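Transcription initiation factor TFIID subunit 5 (Encephalitozoon cuniculi, PDB 2J4B) acts, here represented by its N-terminal NTD2 domain, as a subunit of the TFIID and SAGA complexes, probably mediating the regulation of RNA polymerase II transcription. Local coordinates at residues 12-17 and 115-120; 28-33 and 108-113. One frame throughout, in Å; residues are numbered along the deposited sequence.

Contact 1 of 2, residues 12-17 and 115-120; sequences YVSLKT and EERNLT
Ser-14, within a regular turn of helix 8-21, faces Arg-117 and Leu-119, which belong to the short linker where the backbone leaves helical angles at Arg-117, takes positive phi at Asn-118 and makes an inverse gamma turn centred on Leu-119 before helix 120-129 begins. No direct hydrogen bond crosses the gap. Ser-14 OG lies 3.6 Å from Arg-117 NH1, set obliquely to the guanidinium, and the two polar groups are joined through a water. That water is 3.1 Å from Ser-14 OG and 3.2 Å from Arg-117 NH1; it accepts from NH1, sitting at the edge of the guanidinium and in its plane. Arginine suits the post: CG stands opposite the carbonyl carbon (chi1 -64°), and a bend at chi2 (-141°) brings the long chain round so that its head reaches over to the serine. Beside this polar bridge, the CA-CB bond of Leu-119 points toward helix 8-21, with CD1 4.4 Å from Ser-14 OG, a loose approach; the same leucine also packs on Phe-113 and Leu-114 of helix 104-116. Asparagine tolerates the left-handed conformation well and so fits the turning point at Asn-118. One turn along helix 8-21, Thr-17 OG1 donates to Val-13 O at 2.8 Å from above the carbonyl plane, while Thr-17 N reaches the same oxygen at 2.7 Å. Tyr-12 packs on helices 34-47 and 51-61, hydrogen-bonding His-65 through its hydroxyl. The contact is thus a small, partly hydrated surface junction in which a water, not a direct bond, joins the serine and the arginine.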
ATOM      1  N   TYR A  12      -4.904  -1.357   6.868  1.00 61.80           N
ATOM      2  CA  TYR A  12      -5.068  -0.510   5.705  1.00 61.21           C
ATOM      3  C   TYR A  12      -6.182   0.512   5.927  1.00 60.28           C
ATOM      4  O   TYR A  12      -5.971   1.711   5.768  1.00 60.29           O
ATOM      5  CB  TYR A  12      -5.380  -1.371   4.484  1.00 61.41           C
ATOM      6  CG  TYR A  12      -5.625  -0.578   3.224  1.00 61.39           C
ATOM      7  CD1 TYR A  12      -4.576  -0.251   2.378  1.00 61.53           C
ATOM      8  CD2 TYR A  12      -6.900  -0.168   2.877  1.00 61.19           C
ATOM      9  CE1 TYR A  12      -4.786   0.470   1.232  1.00 61.63           C
ATOM     10  CE2 TYR A  12      -7.123   0.554   1.729  1.00 61.55           C
ATOM     11  CZ  TYR A  12      -6.066   0.870   0.907  1.00 61.85           C
ATOM     12  OH  TYR A  12      -6.283   1.591  -0.245  1.00 62.05           O
ATOM     13  N   VAL A  13      -7.363   0.027   6.295  1.00 59.11           N
ATOM     14  CA  VAL A  13      -8.500   0.889   6.630  1.00 58.88           C
ATOM     15  C   VAL A  13      -8.189   1.928   7.709  1.00 58.30           C
ATOM     16  O   VAL A  13      -8.498   3.103   7.557  1.00 58.22           O
ATOM     17  CB  VAL A  13      -9.703   0.046   7.129  1.00 58.64           C
ATOM     18  CG1 VAL A  13     -10.836   0.959   7.583  1.00 58.24           C
ATOM     19  CG2 VAL A  13     -10.182  -0.931   6.037  1.00 57.74           C
ATOM     20  N   SER A  14      -7.599   1.483   8.810  1.00 58.39           N
ATOM     21  CA  SER A  14      -7.303   2.359   9.945  1.00 58.69           C
ATOM     22  C   SER A  14      -6.296   3.463   9.562  1.00 58.54           C
ATOM     23  O   SER A  14      -6.407   4.611  10.018  1.00 57.95           O
ATOM     24  CB  SER A  14      -6.788   1.516  11.117  1.00 59.52           C
ATOM     25  OG  SER A  14      -5.796   2.203  11.857  1.00 61.33           O
ATOM     26  N   LEU A  15      -5.330   3.113   8.717  1.00 57.83           N
ATOM     27  CA  LEU A  15      -4.455   4.099   8.092  1.00 57.91           C
ATOM     28  C   LEU A  15      -5.232   5.009   7.148  1.00 58.02           C
ATOM     29  O   LEU A  15      -5.139   6.224   7.228  1.00 58.90           O
ATOM     30  CB  LEU A  15      -3.339   3.407   7.324  1.00 57.67           C
ATOM     31  CG  LEU A  15      -2.421   4.327   6.514  1.00 57.82           C
ATOM     32  CD1 LEU A  15      -1.747   5.384   7.388  1.00 57.01           C
ATOM     33  CD2 LEU A  15      -1.411   3.476   5.760  1.00 57.50           C
ATOM     34  N   LYS A  16      -6.003   4.417   6.250  1.00 58.74           N
ATOM     35  CA  LYS A  16      -6.844   5.189   5.338  1.00 58.90           C
ATOM     36  C   LYS A  16      -7.705   6.219   6.076  1.00 59.19           C
ATOM     37  O   LYS A  16      -7.792   7.366   5.657  1.00 60.56           O
ATOM     38  CB  LYS A  16      -7.736   4.252   4.532  1.00 58.63           C
ATOM     39  CG  LYS A  16      -8.599   4.945   3.495  1.00 58.89           C
ATOM     40  CD  LYS A  16      -9.463   3.939   2.745  1.00 59.07           C
ATOM     41  CE  LYS A  16     -10.633   4.616   2.079  1.00 59.74           C
ATOM     42  NZ  LYS A  16     -11.610   3.633   1.556  1.00 59.98           N
ATOM     43  N   THR A  17      -8.326   5.808   7.175  1.00 58.29           N
ATOM     44  CA  THR A  17      -9.227   6.677   7.922  1.00 58.16           C
ATOM     45  C   THR A  17      -8.481   7.817   8.619  1.00 58.13           C
ATOM     46  O   THR A  17      -9.015   8.928   8.784  1.00 56.86           O
ATOM     47  CB  THR A  17     -10.013   5.866   8.973  1.00 58.01           C
ATOM     48  OG1 THR A  17     -10.666   4.760   8.326  1.00 58.11           O
ATOM     49  CG2 THR A  17     -11.026   6.738   9.679  1.00 56.97           C
ATOM     50  N   GLU A 115       3.730   3.634  14.583  1.00 61.73           N
ATOM     51  CA  GLU A 115       4.368   3.159  15.831  1.00 63.05           C
ATOM     52  C   GLU A 115       3.459   3.221  17.056  1.00 63.57           C
ATOM     53  O   GLU A 115       3.539   2.370  17.948  1.00 64.01           O
ATOM     54  CB  GLU A 115       5.631   3.966  16.131  1.00 63.57           C
ATOM     55  CG  GLU A 115       6.810   3.579  15.257  1.00 64.63           C
ATOM     56  CD  GLU A 115       8.070   4.378  15.568  1.00 65.29           C
ATOM     57  OE1 GLU A 115       7.981   5.560  15.984  1.00 64.85           O
ATOM     58  OE2 GLU A 115       9.160   3.801  15.387  1.00 67.02           O
ATOM     59  N   GLU A 116       2.611   4.240  17.125  1.00 64.13           N
ATOM     60  CA  GLU A 116       1.729   4.390  18.276  1.00 64.35           C
ATOM     61  C   GLU A 116       0.608   3.354  18.249  1.00 64.03           C
ATOM     62  O   GLU A 116       0.040   3.013  19.283  1.00 63.61           O
ATOM     63  CB  GLU A 116       1.147   5.802  18.327  1.00 64.91           C
ATOM     64  CG  GLU A 116       0.230   6.051  19.533  1.00 65.63           C
ATOM     65  CD  GLU A 116       0.042   7.535  19.819  1.00 66.60           C
ATOM     66  OE1 GLU A 116       0.209   8.353  18.876  1.00 68.01           O
ATOM     67  OE2 GLU A 116      -0.260   7.891  20.980  1.00 66.90           O
ATOM     68  N   ARG A 117       0.296   2.858  17.057  1.00 63.93           N
ATOM     69  CA  ARG A 117      -0.769   1.888  16.885  1.00 64.21           C
ATOM     70  C   ARG A 117      -0.220   0.513  16.561  1.00 63.17           C
ATOM     71  O   ARG A 117      -0.958  -0.366  16.146  1.00 62.52           O
ATOM     72  CB  ARG A 117      -1.711   2.333  15.764  1.00 65.28           C
ATOM     73  CG  ARG A 117      -2.460   3.632  16.050  1.00 66.28           C
ATOM     74  CD  ARG A 117      -3.877   3.513  15.519  1.00 66.88           C
ATOM     75  NE  ARG A 117      -4.745   4.653  15.822  1.00 67.26           N
ATOM     76  CZ  ARG A 117      -6.058   4.642  15.604  1.00 67.76           C
ATOM     77  NH1 ARG A 117      -6.634   3.553  15.096  1.00 67.99           N
ATOM     78  NH2 ARG A 117      -6.799   5.705  15.892  1.00 67.84           N
ATOM     79  N   ASN A 118       1.081   0.330  16.730  1.00 63.01           N
ATOM     80  CA  ASN A 118       1.709  -0.943  16.422  1.00 63.59           C
ATOM     81  C   ASN A 118       1.170  -1.548  15.116  1.00 63.54           C
ATOM     82  O   ASN A 118       0.695  -2.689  15.097  1.00 64.11           O
ATOM     83  CB  ASN A 118       1.510  -1.930  17.586  1.00 64.21           C
ATOM     84  CG  ASN A 118       2.087  -1.415  18.909  1.00 64.70           C
ATOM     85  OD1 ASN A 118       1.728  -0.341  19.397  1.00 65.07           O
ATOM     86  ND2 ASN A 118       2.972  -2.196  19.500  1.00 65.56           N
ATOM     87  N   LEU A 119       1.225  -0.776  14.033  1.00 62.59           N
ATOM     88  CA  LEU A 119       0.828  -1.273  12.720  1.00 61.39           C
ATOM     89  C   LEU A 119       2.052  -1.934  12.098  1.00 60.65           C
ATOM     90  O   LEU A 119       2.593  -1.491  11.089  1.00 59.66           O
ATOM     91  CB  LEU A 119       0.276  -0.145  11.839  1.00 61.20           C
ATOM     92  CG  LEU A 119      -1.034   0.512  12.288  1.00 60.92           C
ATOM     93  CD1 LEU A 119      -1.529   1.424  11.207  1.00 60.57           C
ATOM     94  CD2 LEU A 119      -2.112  -0.533  12.648  1.00 60.93           C
ATOM     95  N   THR A 120       2.457  -3.021  12.740  1.00 60.47           N
ATOM     96  CA  THR A 120       3.718  -3.700  12.502  1.00 60.09           C
ATOM     97  C   THR A 120       3.872  -4.186  11.050  1.00 59.56           C
ATOM     98  O   THR A 120       4.981  -4.244  10.494  1.00 59.57           O
ATOM     99  CB  THR A 120       3.831  -4.881  13.492  1.00 60.27           C
ATOM    100  OG1 THR A 120       5.140  -5.452  13.453  1.00 60.75           O
ATOM    101  CG2 THR A 120       2.828  -5.933  13.127  1.00 61.23           C
TER
HETATM  102  O   HOH W   1      -5.008   0.866  14.486  1.00 55.36           O

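Contact 2 of 2, residues 28-33 and 108-113; sequences NDLLPL and DLLINF
Leu-110 packs its side chain against both Leu-30 and Leu-33, and these three buried leucines make up the whole contact between residues 28-33 and the helix at 108-113. The backbones come closest at Leu-30 and Leu-110, whose CA atoms are 7.8 Å apart, a spacing that lets these two side chains pass alongside each other. Leu-110 has CG anti to its own amide nitrogen (chi1 172°), which carries both methyls out towards Leu-33. That pair meets tip to tip: Leu-33 CD2 is 3.4 Å from Leu-110 CD1 and 3.6 Å from Leu-110 CD2, so one methyl of Leu-33 addresses both ends of the fork. Leu-30 takes the other route, sliding past Leu-110 in the opposite direction until its CD2 rests 3.8 Å from Leu-110 CB, close to the root of the partner chain. Branched and flexible, leucine can fill such a site from the stem or from the tip. In the fold, helix 104-116 follows strand 98-103 directly, and with helix 120-129 it makes the two-helix connection to the parallel strand 130-135. The contact therefore sets this connection against the early helical part of the chain; Leu-110 also packs on Met-102 and Leu-33 on Leu-100, both of strand 98-103. Polar bonds lie at the margins. Asp-29 OD2 accepts from the backbone nitrogen of Gly-103, at the junction of strand and helix. Pro-32, which has no amide hydrogen to give, sits in a turn of helical phi and psi lacking the regular bonds, where Leu-33 N donates to Leu-30 O at 3.1 Å. The two leucines lie three residues apart, close to one helical turn, consistent with both facing Leu-110. Leu-30 also touches Trp-18 and Ile-19 of helix 8-21.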
ATOM      1  N   ASN A  28      -1.785  15.244   0.725  1.00 61.24           N
ATOM      2  CA  ASN A  28      -1.098  15.173  -0.558  1.00 61.05           C
ATOM      3  C   ASN A  28       0.074  14.202  -0.511  1.00 60.65           C
ATOM      4  O   ASN A  28       0.275  13.394  -1.420  1.00 61.79           O
ATOM      5  CB  ASN A  28      -0.544  16.571  -0.849  1.00 62.35           C
ATOM      6  CG  ASN A  28      -0.526  16.924  -2.311  1.00 63.37           C
ATOM      7  OD1 ASN A  28       0.305  17.734  -2.735  1.00 65.22           O
ATOM      8  ND2 ASN A  28      -1.448  16.373  -3.082  1.00 63.72           N
ATOM      9  N   ASP A  29       0.871  14.309   0.545  1.00 58.70           N
ATOM     10  CA  ASP A  29       2.038  13.471   0.703  1.00 58.14           C
ATOM     11  C   ASP A  29       1.701  12.102   1.272  1.00 56.93           C
ATOM     12  O   ASP A  29       2.505  11.198   1.181  1.00 56.22           O
ATOM     13  CB  ASP A  29       3.048  14.127   1.645  1.00 57.99           C
ATOM     14  CG  ASP A  29       3.805  15.229   0.999  1.00 57.71           C
ATOM     15  OD1 ASP A  29       3.708  15.381  -0.251  1.00 57.33           O
ATOM     16  OD2 ASP A  29       4.494  15.949   1.758  1.00 57.83           O
ATOM     17  N   LEU A  30       0.531  11.969   1.883  1.00 56.81           N
ATOM     18  CA  LEU A  30       0.132  10.724   2.513  1.00 56.93           C
ATOM     19  C   LEU A  30      -0.700   9.816   1.604  1.00 56.63           C
ATOM     20  O   LEU A  30      -0.623   8.614   1.718  1.00 55.40           O
ATOM     21  CB  LEU A  30      -0.621  11.007   3.821  1.00 57.23           C
ATOM     22  CG  LEU A  30       0.259  11.649   4.914  1.00 57.72           C
ATOM     23  CD1 LEU A  30      -0.563  12.189   6.089  1.00 57.90           C
ATOM     24  CD2 LEU A  30       1.334  10.691   5.408  1.00 56.88           C
ATOM     25  N   LEU A  31      -1.486  10.374   0.690  1.00 57.57           N
ATOM     26  CA  LEU A  31      -2.382   9.533  -0.109  1.00 57.80           C
ATOM     27  C   LEU A  31      -1.635   8.542  -1.024  1.00 58.11           C
ATOM     28  O   LEU A  31      -2.073   7.406  -1.189  1.00 57.44           O
ATOM     29  CB  LEU A  31      -3.393  10.376  -0.890  1.00 56.89           C
ATOM     30  CG  LEU A  31      -4.628  10.755  -0.047  1.00 57.09           C
ATOM     31  CD1 LEU A  31      -5.482  11.860  -0.713  1.00 56.34           C
ATOM     32  CD2 LEU A  31      -5.505   9.535   0.292  1.00 55.83           C
ATOM     33  N   PRO A  32      -0.501   8.966  -1.613  1.00 58.76           N
ATOM     34  CA  PRO A  32       0.260   8.053  -2.479  1.00 58.61           C
ATOM     35  C   PRO A  32       0.655   6.760  -1.778  1.00 59.08           C
ATOM     36  O   PRO A  32       0.900   5.751  -2.440  1.00 60.29           O
ATOM     37  CB  PRO A  32       1.503   8.863  -2.852  1.00 58.37           C
ATOM     38  CG  PRO A  32       1.075  10.297  -2.707  1.00 59.07           C
ATOM     39  CD  PRO A  32       0.112  10.304  -1.543  1.00 59.01           C
ATOM     40  N   LEU A  33       0.713   6.796  -0.453  1.00 58.65           N
ATOM     41  CA  LEU A  33       1.090   5.642   0.339  1.00 58.33           C
ATOM     42  C   LEU A  33       0.085   4.493   0.228  1.00 57.97           C
ATOM     43  O   LEU A  33       0.461   3.336   0.356  1.00 58.39           O
ATOM     44  CB  LEU A  33       1.252   6.051   1.806  1.00 58.64           C
ATOM     45  CG  LEU A  33       1.616   4.941   2.800  1.00 59.94           C
ATOM     46  CD1 LEU A  33       2.878   4.140   2.411  1.00 60.29           C
ATOM     47  CD2 LEU A  33       1.779   5.504   4.214  1.00 60.30           C
ATOM     48  N   ASP A 108       6.882  12.434   9.615  1.00 55.64           N
ATOM     49  CA  ASP A 108       6.925  12.272  11.063  1.00 56.26           C
ATOM     50  C   ASP A 108       5.540  11.900  11.637  1.00 56.54           C
ATOM     51  O   ASP A 108       5.401  10.937  12.405  1.00 57.03           O
ATOM     52  CB  ASP A 108       7.506  13.511  11.730  1.00 57.61           C
ATOM     53  CG  ASP A 108       8.053  13.214  13.106  1.00 59.10           C
ATOM     54  OD1 ASP A 108       7.278  12.760  13.972  1.00 61.26           O
ATOM     55  OD2 ASP A 108       9.263  13.407  13.336  1.00 61.47           O
ATOM     56  N   LEU A 109       4.508  12.629  11.246  1.00 55.99           N
ATOM     57  CA  LEU A 109       3.157  12.255  11.641  1.00 55.35           C
ATOM     58  C   LEU A 109       2.868  10.797  11.277  1.00 54.95           C
ATOM     59  O   LEU A 109       2.312  10.052  12.096  1.00 55.42           O
ATOM     60  CB  LEU A 109       2.122  13.203  11.019  1.00 54.82           C
ATOM     61  CG  LEU A 109       2.128  14.589  11.682  1.00 55.16           C
ATOM     62  CD1 LEU A 109       1.428  15.634  10.815  1.00 55.21           C
ATOM     63  CD2 LEU A 109       1.514  14.545  13.095  1.00 54.25           C
ATOM     64  N   LEU A 110       3.263  10.392  10.066  1.00 54.46           N
ATOM     65  CA  LEU A 110       2.965   9.046   9.543  1.00 53.69           C
ATOM     66  C   LEU A 110       3.597   7.931  10.359  1.00 53.24           C
ATOM     67  O   LEU A 110       2.962   6.914  10.595  1.00 54.26           O
ATOM     68  CB  LEU A 110       3.416   8.909   8.081  1.00 53.71           C
ATOM     69  CG  LEU A 110       3.346   7.499   7.451  1.00 53.90           C
ATOM     70  CD1 LEU A 110       1.873   7.020   7.271  1.00 53.03           C
ATOM     71  CD2 LEU A 110       4.092   7.459   6.151  1.00 52.48           C
ATOM     72  N   ILE A 111       4.839   8.115  10.792  1.00 53.12           N
ATOM     73  CA  ILE A 111       5.561   7.050  11.507  1.00 52.99           C
ATOM     74  C   ILE A 111       5.139   7.007  12.966  1.00 52.67           C
ATOM     75  O   ILE A 111       5.038   5.936  13.555  1.00 51.90           O
ATOM     76  CB  ILE A 111       7.111   7.200  11.426  1.00 52.46           C
ATOM     77  CG1 ILE A 111       7.581   7.382   9.979  1.00 52.09           C
ATOM     78  CG2 ILE A 111       7.779   5.969  12.010  1.00 52.20           C
ATOM     79  CD1 ILE A 111       7.421   6.170   9.145  1.00 51.97           C
ATOM     80  N   ASN A 112       4.895   8.182  13.537  1.00 53.30           N
ATOM     81  CA  ASN A 112       4.305   8.289  14.865  1.00 53.58           C
ATOM     82  C   ASN A 112       2.998   7.513  14.901  1.00 54.33           C
ATOM     83  O   ASN A 112       2.747   6.727  15.808  1.00 54.39           O
ATOM     84  CB  ASN A 112       4.048   9.761  15.235  1.00 52.91           C
ATOM     85  CG  ASN A 112       5.328  10.559  15.470  1.00 52.29           C
ATOM     86  OD1 ASN A 112       6.407  10.002  15.630  1.00 52.56           O
ATOM     87  ND2 ASN A 112       5.204  11.875  15.492  1.00 52.04           N
ATOM     88  N   PHE A 113       2.159   7.715  13.897  1.00 56.13           N
ATOM     89  CA  PHE A 113       0.869   7.011  13.845  1.00 56.74           C
ATOM     90  C   PHE A 113       1.027   5.487  13.767  1.00 57.33           C
ATOM     91  O   PHE A 113       0.366   4.744  14.494  1.00 56.89           O
ATOM     92  CB  PHE A 113       0.031   7.500  12.656  1.00 56.36           C
ATOM     93  CG  PHE A 113      -1.239   6.763  12.505  1.00 55.97           C
ATOM     94  CD1 PHE A 113      -2.272   6.960  13.405  1.00 56.19           C
ATOM     95  CD2 PHE A 113      -1.397   5.833  11.509  1.00 55.72           C
ATOM     96  CE1 PHE A 113      -3.432   6.258  13.291  1.00 55.92           C
ATOM     97  CE2 PHE A 113      -2.566   5.117  11.402  1.00 55.67           C
ATOM     98  CZ  PHE A 113      -3.579   5.336  12.275  1.00 55.74           C
TER

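Overall arrangement
From the N terminus, helix 8-21 begins contact 1, and the end of helix 24-30 with the next residues begins contact 2. After the helices from 34 to 95 and strand 98-103, helix 104-116 returns. Its middle closes contact 2; the turn after it then closes contact 1, so the loop of contact 2 lies wholly within that of contact 1. The contact centres are about 11 Å apart. Phe-113, on the same segment as Leu-110, packs on contact 1, its CZ 3.7 Å from Ser-14 O, and Leu-15 reaches Leu-110. Contact 2, buried, ties helix 104-116 to residues 28-33, while contact 1, at the surface, ties the turn after that helix to helix 8-21.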